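Local coordinates for protein ketosynthase (Streptomyces sp. MSC090213JE08, PDB 6KXD) that probably catalyses the decarboxylative condensation of acyl chains with malonyl units on acyl carrier proteins, as the ketosynthase of a highly reducing type II polyketide synthase, at residues S313-V317 against D370-D374; F297-T303 against P325-K331; R220-R226 against N363-P369. The contacts are given in a common frame with arbitrary orientation. Numbering follows the deposited sequence.

Contact 1: residues S313-V317 against D370-D374; sequences SAAIV and DCPLD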
loop_
_atom_site.group_PDB
_atom_site.type_symbol
_atom_site.label_atom_id
_atom_site.label_comp_id
_atom_site.label_asym_id
_atom_site.label_seq_id
_atom_site.Cartn_x
_atom_site.Cartn_y
_atom_site.Cartn_z
ATOM N N SER A 313 -24.229 -2.204 6.980
ATOM C CA SER A 313 -25.442 -2.963 7.017
ATOM C C SER A 313 -26.330 -2.594 5.814
ATOM O O SER A 313 -26.860 -3.455 5.146
ATOM C CB SER A 313 -26.171 -2.705 8.309
ATOM O OG SER A 313 -27.367 -3.427 8.294
ATOM N N ALA A 314 -26.475 -1.291 5.596
ATOM C CA ALA A 314 -27.316 -0.780 4.525
ATOM C C ALA A 314 -26.800 -1.309 3.185
ATOM O O ALA A 314 -27.575 -1.643 2.328
ATOM C CB ALA A 314 -27.349 0.728 4.559
ATOM N N ALA A 315 -25.462 -1.384 3.019
ATOM C CA ALA A 315 -24.893 -1.794 1.764
ATOM C C ALA A 315 -25.153 -3.274 1.539
ATOM O O ALA A 315 -25.406 -3.731 0.402
ATOM C CB ALA A 315 -23.408 -1.482 1.756
ATOM N N ILE A 316 -24.996 -4.037 2.626
ATOM C CA ILE A 316 -25.216 -5.462 2.610
ATOM C C ILE A 316 -26.683 -5.729 2.201
ATOM O O ILE A 316 -26.948 -6.546 1.325
ATOM C CB ILE A 316 -24.836 -6.103 3.965
ATOM C CG1 ILE A 316 -23.311 -6.137 4.130
ATOM C CG2 ILE A 316 -25.420 -7.509 4.082
ATOM C CD1 ILE A 316 -22.832 -6.406 5.542
ATOM N N VAL A 317 -27.602 -5.003 2.823
ATOM C CA VAL A 317 -29.030 -5.176 2.554
ATOM C C VAL A 317 -29.335 -4.724 1.116
ATOM O O VAL A 317 -30.144 -5.352 0.428
ATOM C CB VAL A 317 -29.882 -4.443 3.609
ATOM C CG1 VAL A 317 -31.358 -4.419 3.218
ATOM C CG2 VAL A 317 -29.708 -5.035 4.996
ATOM N N ASP A 370 -31.601 -0.582 13.042
ATOM C CA ASP A 370 -31.144 -0.176 11.690
ATOM C C ASP A 370 -30.056 -1.119 11.146
ATOM O O ASP A 370 -29.714 -1.020 9.970
ATOM C CB ASP A 370 -30.627 1.265 11.664
ATOM C CG ASP A 370 -31.721 2.293 11.820
ATOM O OD1 ASP A 370 -32.864 2.004 11.413
ATOM O OD2 ASP A 370 -31.432 3.354 12.379
ATOM N N CYS A 371 -29.544 -2.051 11.956
ATOM C CA CYS A 371 -28.755 -3.146 11.403
ATOM C C CYS A 371 -29.510 -4.477 11.472
ATOM O O CYS A 371 -29.150 -5.354 12.251
ATOM C CB CYS A 371 -27.388 -3.208 12.076
ATOM S SG CYS A 371 -26.634 -1.565 12.202
ATOM N N PRO A 372 -30.527 -4.715 10.606
ATOM C CA PRO A 372 -31.390 -5.891 10.725
ATOM C C PRO A 372 -30.660 -7.167 10.298
ATOM O O PRO A 372 -31.014 -7.789 9.337
ATOM C CB PRO A 372 -32.540 -5.579 9.747
ATOM C CG PRO A 372 -31.865 -4.742 8.669
ATOM C CD PRO A 372 -30.900 -3.875 9.449
ATOM N N LEU A 373 -29.577 -7.493 10.997
ATOM C CA LEU A 373 -28.752 -8.619 10.613
ATOM C C LEU A 373 -28.707 -9.640 11.738
ATOM O O LEU A 373 -28.727 -9.267 12.903
ATOM C CB LEU A 373 -27.318 -8.134 10.400
ATOM C CG LEU A 373 -27.154 -7.068 9.327
ATOM C CD1 LEU A 373 -25.774 -6.464 9.461
ATOM C CD2 LEU A 373 -27.407 -7.701 7.962
ATOM N N ASP A 374 -28.530 -10.900 11.346
ATOM C CA ASP A 374 -28.112 -11.899 12.301
ATOM C C ASP A 374 -26.589 -11.812 12.410
ATOM O O ASP A 374 -25.876 -12.279 11.493
ATOM C CB ASP A 374 -28.579 -13.292 11.891
ATOM C CG ASP A 374 -28.075 -14.377 12.838
ATOM O OD1 ASP A 374 -27.471 -14.020 13.888
ATOM O OD2 ASP A 374 -28.281 -15.560 12.522
#
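A serine hydroxyl, S313 OG, is buried at the centre of this contact with no polar partner anywhere in the model. The site lies in a thiolase-type fold, where helix 306-320, the helix of a beta-alpha-beta unit, is covered by a loop bent into an inverse gamma turn at P372. That turn closes through L373 N to C371 O at 2.5 Å and carries the loop around the serine. S313 OG therefore meets mostly carbon: CA of C371 at 3.4 Å, CD1 of L373 at 3.6 Å and CD of P372 at 3.7 Å. One helical turn later the contacts are purely apolar. V317 CG2 rests 4.3 Å from P372 CG at the exposed side, while I316 faces L373 on the inner side. Both I316 and L373 also touch P324 and T327, so the loop packs over the helix and the strand that follows it. The inner contact is loose, with I316 CG2 4.4 Å from L373 CD2.

Contact 2: residues F297-T303 against P325-K331; sequences FISAHGT and PRTVAVK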
loop_
_atom_site.group_PDB
_atom_site.type_symbol
_atom_site.label_atom_id
_atom_site.label_comp_id
_atom_site.label_asym_id
_atom_site.label_seq_id
_atom_site.Cartn_x
_atom_site.Cartn_y
_atom_site.Cartn_z
ATOM N N PHE A 297 -21.782 -16.667 5.078
ATOM C CA PHE A 297 -21.794 -15.506 5.954
ATOM C C PHE A 297 -20.838 -14.437 5.396
ATOM O O PHE A 297 -19.996 -14.702 4.557
ATOM C CB PHE A 297 -21.493 -15.874 7.417
ATOM C CG PHE A 297 -20.052 -16.157 7.758
ATOM C CD1 PHE A 297 -19.501 -17.402 7.514
ATOM C CD2 PHE A 297 -19.232 -15.160 8.266
ATOM C CE1 PHE A 297 -18.174 -17.660 7.816
ATOM C CE2 PHE A 297 -17.896 -15.406 8.545
ATOM C CZ PHE A 297 -17.377 -16.665 8.349
ATOM N N ILE A 298 -21.064 -13.219 5.865
ATOM C CA ILE A 298 -20.217 -12.087 5.629
ATOM C C ILE A 298 -19.418 -11.869 6.896
ATOM O O ILE A 298 -19.999 -11.778 7.995
ATOM C CB ILE A 298 -21.061 -10.855 5.271
ATOM C CG1 ILE A 298 -21.899 -11.117 4.026
ATOM C CG2 ILE A 298 -20.174 -9.614 5.161
ATOM C CD1 ILE A 298 -23.074 -10.179 3.837
ATOM N N SER A 299 -18.093 -11.804 6.743
ATOM C CA SER A 299 -17.207 -11.226 7.729
ATOM C C SER A 299 -17.163 -9.714 7.451
ATOM O O SER A 299 -16.560 -9.255 6.453
ATOM C CB SER A 299 -15.818 -11.833 7.664
ATOM O OG SER A 299 -14.906 -11.080 8.458
ATOM N N ALA A 300 -17.868 -8.966 8.290
ATOM C CA ALA A 300 -18.119 -7.567 8.121
ATOM C C ALA A 300 -16.860 -6.771 8.454
ATOM O O ALA A 300 -16.055 -7.215 9.244
ATOM C CB ALA A 300 -19.264 -7.137 8.991
ATOM N N HIS A 301 -16.721 -5.604 7.826
ATOM C CA HIS A 301 -15.743 -4.617 8.243
ATOM C C HIS A 301 -16.024 -4.260 9.701
ATOM O O HIS A 301 -15.116 -4.178 10.547
ATOM C CB HIS A 301 -15.784 -3.382 7.346
ATOM C CG HIS A 301 -14.822 -2.323 7.776
ATOM N ND1 HIS A 301 -13.461 -2.549 7.893
ATOM C CD2 HIS A 301 -15.017 -1.028 8.072
ATOM C CE1 HIS A 301 -12.898 -1.429 8.301
ATOM N NE2 HIS A 301 -13.822 -0.493 8.392
ATOM N N GLY A 302 -17.312 -4.062 9.992
ATOM C CA GLY A 302 -17.860 -4.067 11.386
ATOM C C GLY A 302 -16.890 -3.616 12.451
ATOM O O GLY A 302 -16.435 -4.427 13.261
ATOM N N THR A 303 -16.602 -2.318 12.463
ATOM C CA THR A 303 -15.673 -1.712 13.374
ATOM C C THR A 303 -16.310 -1.404 14.748
ATOM O O THR A 303 -15.596 -1.247 15.732
ATOM C CB THR A 303 -15.157 -0.407 12.784
ATOM O OG1 THR A 303 -16.319 0.387 12.548
ATOM C CG2 THR A 303 -14.357 -0.641 11.517
ATOM N N PRO A 325 -27.127 -12.680 4.338
ATOM C CA PRO A 325 -26.562 -13.780 5.112
ATOM C C PRO A 325 -26.189 -13.253 6.499
ATOM O O PRO A 325 -26.198 -12.024 6.755
ATOM C CB PRO A 325 -25.342 -14.223 4.297
ATOM C CG PRO A 325 -24.920 -12.953 3.587
ATOM C CD PRO A 325 -26.203 -12.194 3.296
ATOM N N ARG A 326 -25.886 -14.189 7.394
ATOM C CA ARG A 326 -25.358 -13.849 8.685
ATOM C C ARG A 326 -24.114 -12.982 8.484
ATOM O O ARG A 326 -23.304 -13.284 7.631
ATOM C CB ARG A 326 -25.008 -15.114 9.472
ATOM C CG ARG A 326 -26.234 -15.779 10.082
ATOM C CD ARG A 326 -25.985 -17.182 10.574
ATOM N NE ARG A 326 -25.833 -18.128 9.486
ATOM C CZ ARG A 326 -25.796 -19.445 9.657
ATOM N NH1 ARG A 326 -25.987 -19.945 10.868
ATOM N NH2 ARG A 326 -25.567 -20.250 8.631
ATOM N N THR A 327 -24.005 -11.934 9.287
ATOM C CA THR A 327 -23.023 -10.912 9.133
ATOM C C THR A 327 -22.379 -10.699 10.504
ATOM O O THR A 327 -22.967 -10.159 11.405
ATOM C CB THR A 327 -23.656 -9.645 8.534
ATOM O OG1 THR A 327 -24.134 -9.972 7.233
ATOM C CG2 THR A 327 -22.699 -8.473 8.494
ATOM N N VAL A 328 -21.115 -11.092 10.608
ATOM C CA VAL A 328 -20.391 -11.100 11.838
ATOM C C VAL A 328 -19.196 -10.149 11.755
ATOM O O VAL A 328 -18.678 -9.880 10.664
ATOM C CB VAL A 328 -19.922 -12.529 12.161
ATOM C CG1 VAL A 328 -21.060 -13.518 12.002
ATOM C CG2 VAL A 328 -18.724 -12.962 11.331
ATOM N N ALA A 329 -18.774 -9.681 12.926
ATOM C CA ALA A 329 -17.718 -8.696 13.087
ATOM C C ALA A 329 -16.613 -9.249 14.006
ATOM O O ALA A 329 -16.648 -9.097 15.208
ATOM C CB ALA A 329 -18.288 -7.402 13.592
ATOM N N VAL A 330 -15.562 -9.788 13.378
ATOM C CA VAL A 330 -14.341 -10.305 14.019
ATOM C C VAL A 330 -13.663 -9.248 14.886
ATOM O O VAL A 330 -13.024 -9.582 15.888
ATOM C CB VAL A 330 -13.397 -10.857 12.927
ATOM C CG1 VAL A 330 -12.011 -11.205 13.453
ATOM C CG2 VAL A 330 -14.020 -12.059 12.245
ATOM N N LYS A 331 -13.808 -7.958 14.540
ATOM C CA LYS A 331 -13.217 -6.889 15.313
ATOM C C LYS A 331 -13.856 -6.782 16.709
ATOM O O LYS A 331 -13.324 -6.100 17.580
ATOM C CB LYS A 331 -13.371 -5.540 14.601
ATOM C CG LYS A 331 -12.576 -5.417 13.301
ATOM C CD LYS A 331 -12.701 -4.063 12.672
ATOM C CE LYS A 331 -11.895 -3.947 11.394
ATOM N NZ LYS A 331 -12.436 -4.842 10.355
HETATM O O HOH W 1 -15.154 -9.251 10.443
HETATM O O HOH W 2 -15.444 -6.681 12.307
HETATM O O HOH W 3 -11.400 -4.485 7.683
#
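Strands 297-299 and 326-328 are the parallel strands of a beta-alpha-beta unit in the thiolase-type fold, joined through helix 306-320. Three backbone hydrogen bonds tie them: I298 N to R326 O (2.9 Å), V328 N to I298 O (2.9 Å) and A300 N to V328 O (2.7 Å). On its other edge, strand 297-299 bonds to strand 387-394 through F297 and S299. S299 OG bonds to N390 OD1 and accepts from water 1 (2.7 Å), which also donates to A300 O (2.5 Å) and accepts from V330 N (3.0 Å). Beyond A300 N the backbones stay close but no longer bond directly, and other partners take over. E312 accepts from the backbone N of H301 and of G302, T361 OG1 pairs with A329 N, and water 2 accepts from K331 N at 3.0 Å and lies 2.6 Å from G302 O, to which it can donate. H301-G302-T303 begins the HGTGT sequence familiar from ketosynthases; H301 touches C170, consistent with the family's Cys-His active site. K331 NZ donates to H301 O at 2.8 Å, and water 3 joins that NZ (2.9 Å) to H301 ND1 (2.8 Å).

Contact 3: residues R220-R226 against N363-P369; sequences RPFDKDR and NHRETDP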
loop_
_atom_site.group_PDB
_atom_site.type_symbol
_atom_site.label_atom_id
_atom_site.label_comp_id
_atom_site.label_asym_id
_atom_site.label_seq_id
_atom_site.Cartn_x
_atom_site.Cartn_y
_atom_site.Cartn_z
ATOM N N ARG A 220 -18.666 -3.234 20.408
ATOM C CA ARG A 220 -19.952 -3.851 20.217
ATOM C C ARG A 220 -20.464 -3.630 18.804
ATOM O O ARG A 220 -21.385 -2.835 18.607
ATOM C CB ARG A 220 -20.975 -3.257 21.203
ATOM C CG ARG A 220 -20.554 -3.248 22.660
ATOM C CD ARG A 220 -21.764 -2.911 23.539
ATOM N NE ARG A 220 -21.355 -2.565 24.881
ATOM C CZ ARG A 220 -21.198 -3.451 25.870
ATOM N NH1 ARG A 220 -21.181 -4.750 25.615
ATOM N NH2 ARG A 220 -21.061 -3.029 27.109
ATOM N N PRO A 221 -19.882 -4.279 17.773
ATOM C CA PRO A 221 -20.351 -4.112 16.405
ATOM C C PRO A 221 -21.815 -4.517 16.215
ATOM O O PRO A 221 -22.240 -5.631 16.564
ATOM C CB PRO A 221 -19.403 -4.992 15.575
ATOM C CG PRO A 221 -18.151 -5.001 16.411
ATOM C CD PRO A 221 -18.699 -5.150 17.821
ATOM N N PHE A 222 -22.535 -3.575 15.610
ATOM C CA PHE A 222 -23.930 -3.692 15.217
ATOM C C PHE A 222 -24.843 -3.586 16.449
ATOM O O PHE A 222 -26.046 -3.734 16.323
ATOM C CB PHE A 222 -24.199 -4.974 14.431
ATOM C CG PHE A 222 -23.377 -5.076 13.170
ATOM C CD1 PHE A 222 -23.582 -4.185 12.127
ATOM C CD2 PHE A 222 -22.370 -6.024 13.043
ATOM C CE1 PHE A 222 -22.814 -4.242 10.973
ATOM C CE2 PHE A 222 -21.612 -6.086 11.882
ATOM C CZ PHE A 222 -21.838 -5.198 10.855
ATOM N N ASP A 223 -24.267 -3.279 17.606
ATOM C CA ASP A 223 -25.049 -3.098 18.813
ATOM C C ASP A 223 -25.676 -1.706 18.762
ATOM O O ASP A 223 -25.052 -0.791 18.265
ATOM C CB ASP A 223 -24.178 -3.253 20.051
ATOM C CG ASP A 223 -24.959 -3.318 21.352
ATOM O OD1 ASP A 223 -25.363 -2.240 21.833
ATOM O OD2 ASP A 223 -25.148 -4.454 21.852
ATOM N N LYS A 224 -26.885 -1.587 19.327
ATOM C CA LYS A 224 -27.644 -0.369 19.379
ATOM C C LYS A 224 -26.874 0.705 20.158
ATOM O O LYS A 224 -26.974 1.884 19.809
ATOM C CB LYS A 224 -29.034 -0.659 19.966
ATOM C CG LYS A 224 -30.043 0.479 19.884
ATOM C CD LYS A 224 -31.356 0.194 20.620
ATOM C CE LYS A 224 -32.435 1.229 20.358
ATOM N NZ LYS A 224 -32.385 2.326 21.354
ATOM N N ASP A 225 -26.077 0.332 21.172
ATOM C CA ASP A 225 -25.345 1.349 21.970
ATOM C C ASP A 225 -23.827 1.205 21.787
ATOM O O ASP A 225 -23.070 1.700 22.622
ATOM C CB ASP A 225 -25.730 1.323 23.455
ATOM C CG ASP A 225 -27.233 1.197 23.656
ATOM O OD1 ASP A 225 -27.952 2.184 23.355
ATOM O OD2 ASP A 225 -27.678 0.095 24.056
ATOM N N ARG A 226 -23.408 0.665 20.636
ATOM C CA ARG A 226 -21.975 0.653 20.238
ATOM C C ARG A 226 -21.415 2.077 20.362
ATOM O O ARG A 226 -22.112 3.084 20.139
ATOM C CB ARG A 226 -21.848 0.062 18.830
ATOM C CG ARG A 226 -22.405 0.950 17.727
ATOM C CD ARG A 226 -22.366 0.286 16.372
ATOM N NE ARG A 226 -22.957 1.149 15.367
ATOM C CZ ARG A 226 -24.252 1.189 15.046
ATOM N NH1 ARG A 226 -25.162 0.572 15.778
ATOM N NH2 ARG A 226 -24.634 1.853 13.979
ATOM N N ASN A 363 -19.656 -9.145 22.722
ATOM C CA ASN A 363 -20.110 -7.958 23.432
ATOM C C ASN A 363 -21.464 -7.479 22.871
ATOM O O ASN A 363 -21.766 -6.283 22.902
ATOM C CB ASN A 363 -19.060 -6.840 23.397
ATOM C CG ASN A 363 -17.657 -7.312 23.719
ATOM O OD1 ASN A 363 -17.478 -8.117 24.622
ATOM N ND2 ASN A 363 -16.662 -6.831 22.983
ATOM N N HIS A 364 -22.268 -8.404 22.343
ATOM C CA HIS A 364 -23.530 -8.062 21.707
ATOM C C HIS A 364 -24.674 -8.148 22.724
ATOM O O HIS A 364 -25.049 -9.269 23.153
ATOM C CB HIS A 364 -23.815 -8.954 20.502
ATOM C CG HIS A 364 -24.809 -8.344 19.560
ATOM N ND1 HIS A 364 -24.522 -7.196 18.843
ATOM C CD2 HIS A 364 -26.074 -8.690 19.224
ATOM C CE1 HIS A 364 -25.560 -6.882 18.095
ATOM N NE2 HIS A 364 -26.517 -7.782 18.296
ATOM N N ARG A 365 -25.202 -6.973 23.085
ATOM C CA ARG A 365 -26.373 -6.846 23.989
ATOM C C ARG A 365 -27.655 -6.858 23.156
ATOM O O ARG A 365 -28.513 -7.673 23.374
ATOM C CB ARG A 365 -26.287 -5.567 24.818
ATOM C CG ARG A 365 -25.267 -5.646 25.939
ATOM C CD ARG A 365 -24.348 -4.449 25.961
ATOM N NE ARG A 365 -24.731 -3.345 26.836
ATOM C CZ ARG A 365 -24.518 -2.063 26.552
ATOM N NH1 ARG A 365 -24.540 -1.643 25.297
ATOM N NH2 ARG A 365 -24.239 -1.213 27.526
ATOM N N GLU A 366 -27.725 -5.979 22.156
ATOM C CA GLU A 366 -28.944 -5.730 21.416
ATOM C C GLU A 366 -28.610 -5.201 20.015
ATOM O O GLU A 366 -27.919 -4.194 19.910
ATOM C CB GLU A 366 -29.723 -4.682 22.201
ATOM C CG GLU A 366 -31.068 -4.351 21.594
ATOM C CD GLU A 366 -31.757 -3.162 22.249
ATOM O OE1 GLU A 366 -31.177 -2.541 23.187
ATOM O OE2 GLU A 366 -32.867 -2.850 21.809
ATOM N N THR A 367 -29.135 -5.853 18.976
ATOM C CA THR A 367 -28.869 -5.501 17.596
ATOM C C THR A 367 -29.490 -4.123 17.349
ATOM O O THR A 367 -30.623 -3.846 17.764
ATOM C CB THR A 367 -29.349 -6.606 16.641
ATOM O OG1 THR A 367 -28.718 -7.833 17.013
ATOM C CG2 THR A 367 -29.006 -6.348 15.190
ATOM N N ASP A 368 -28.706 -3.213 16.767
ATOM C CA ASP A 368 -29.252 -1.943 16.314
ATOM C C ASP A 368 -30.424 -2.274 15.396
ATOM O O ASP A 368 -30.308 -3.136 14.504
ATOM C CB ASP A 368 -28.161 -1.097 15.642
ATOM C CG ASP A 368 -28.573 0.331 15.315
ATOM O OD1 ASP A 368 -29.729 0.533 14.831
ATOM O OD2 ASP A 368 -27.752 1.234 15.571
ATOM N N PRO A 369 -31.625 -1.656 15.593
ATOM C CA PRO A 369 -32.772 -1.947 14.724
ATOM C C PRO A 369 -32.499 -1.556 13.253
ATOM O O PRO A 369 -33.070 -2.145 12.335
ATOM C CB PRO A 369 -33.940 -1.153 15.343
ATOM C CG PRO A 369 -33.304 -0.113 16.257
ATOM C CD PRO A 369 -31.919 -0.637 16.613
HETATM O O HOH W 4 -21.790 -6.470 19.366
#
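Two irregular loops run side by side here, joined by a single backbone bridge between D223 and T367. On the surface of the thiolase-type fold, residues 220-226 make a type II turn (R220 to D223, with F222 at positive phi) followed directly by a type I turn (D223 to R226). D368 N donates to F222 O at 2.7 Å and K224 N to E366 O at 2.9 Å. The D223 carboxylate does the most work: OD2 accepts from R365 N (2.8 Å) and E366 N (3.0 Å), while OD1 takes D225 N in an Asx turn. R365 stacks flat on the guanidinium of R220, centres 3.6 Å apart. D223 and D225 lie near R365 in long salt bridges, D225 by charge alone; R220 NH1 donates to N363 O at 3.2 Å. Deeper in, R226 hydrogen-bonds T305 O and K306 O at the start of helix 306-320, anchoring the loop there, and its NH1 donates to D223 O at 2.8 Å and to D368 OD2 at 2.7 Å in a salt bridge.

How the contacts relate
Following the chain, 220-226 comes first and waits for 363-369, so contact 3 closes the longest loop, 136 residues between its segments. Contact 2 opens and closes within that span, bringing 325-331 back to 297-303 after a single helix. Contact 1 starts on that helix, inside both loops, but finds its partner, 370-374, just past the end of contact 3; it therefore crosses both. The continuous run 363-374 thus serves contacts 3 and 1, tying the loop before strand 234-242 to the beta-alpha-beta unit. F222 of contact 3 joins all three, its CZ 3.7 Å from A300 CB and its CD1 3.9 Å from C371 CB. Contacts 1 and 2 also meet where D374 O probably accepts from T327 N.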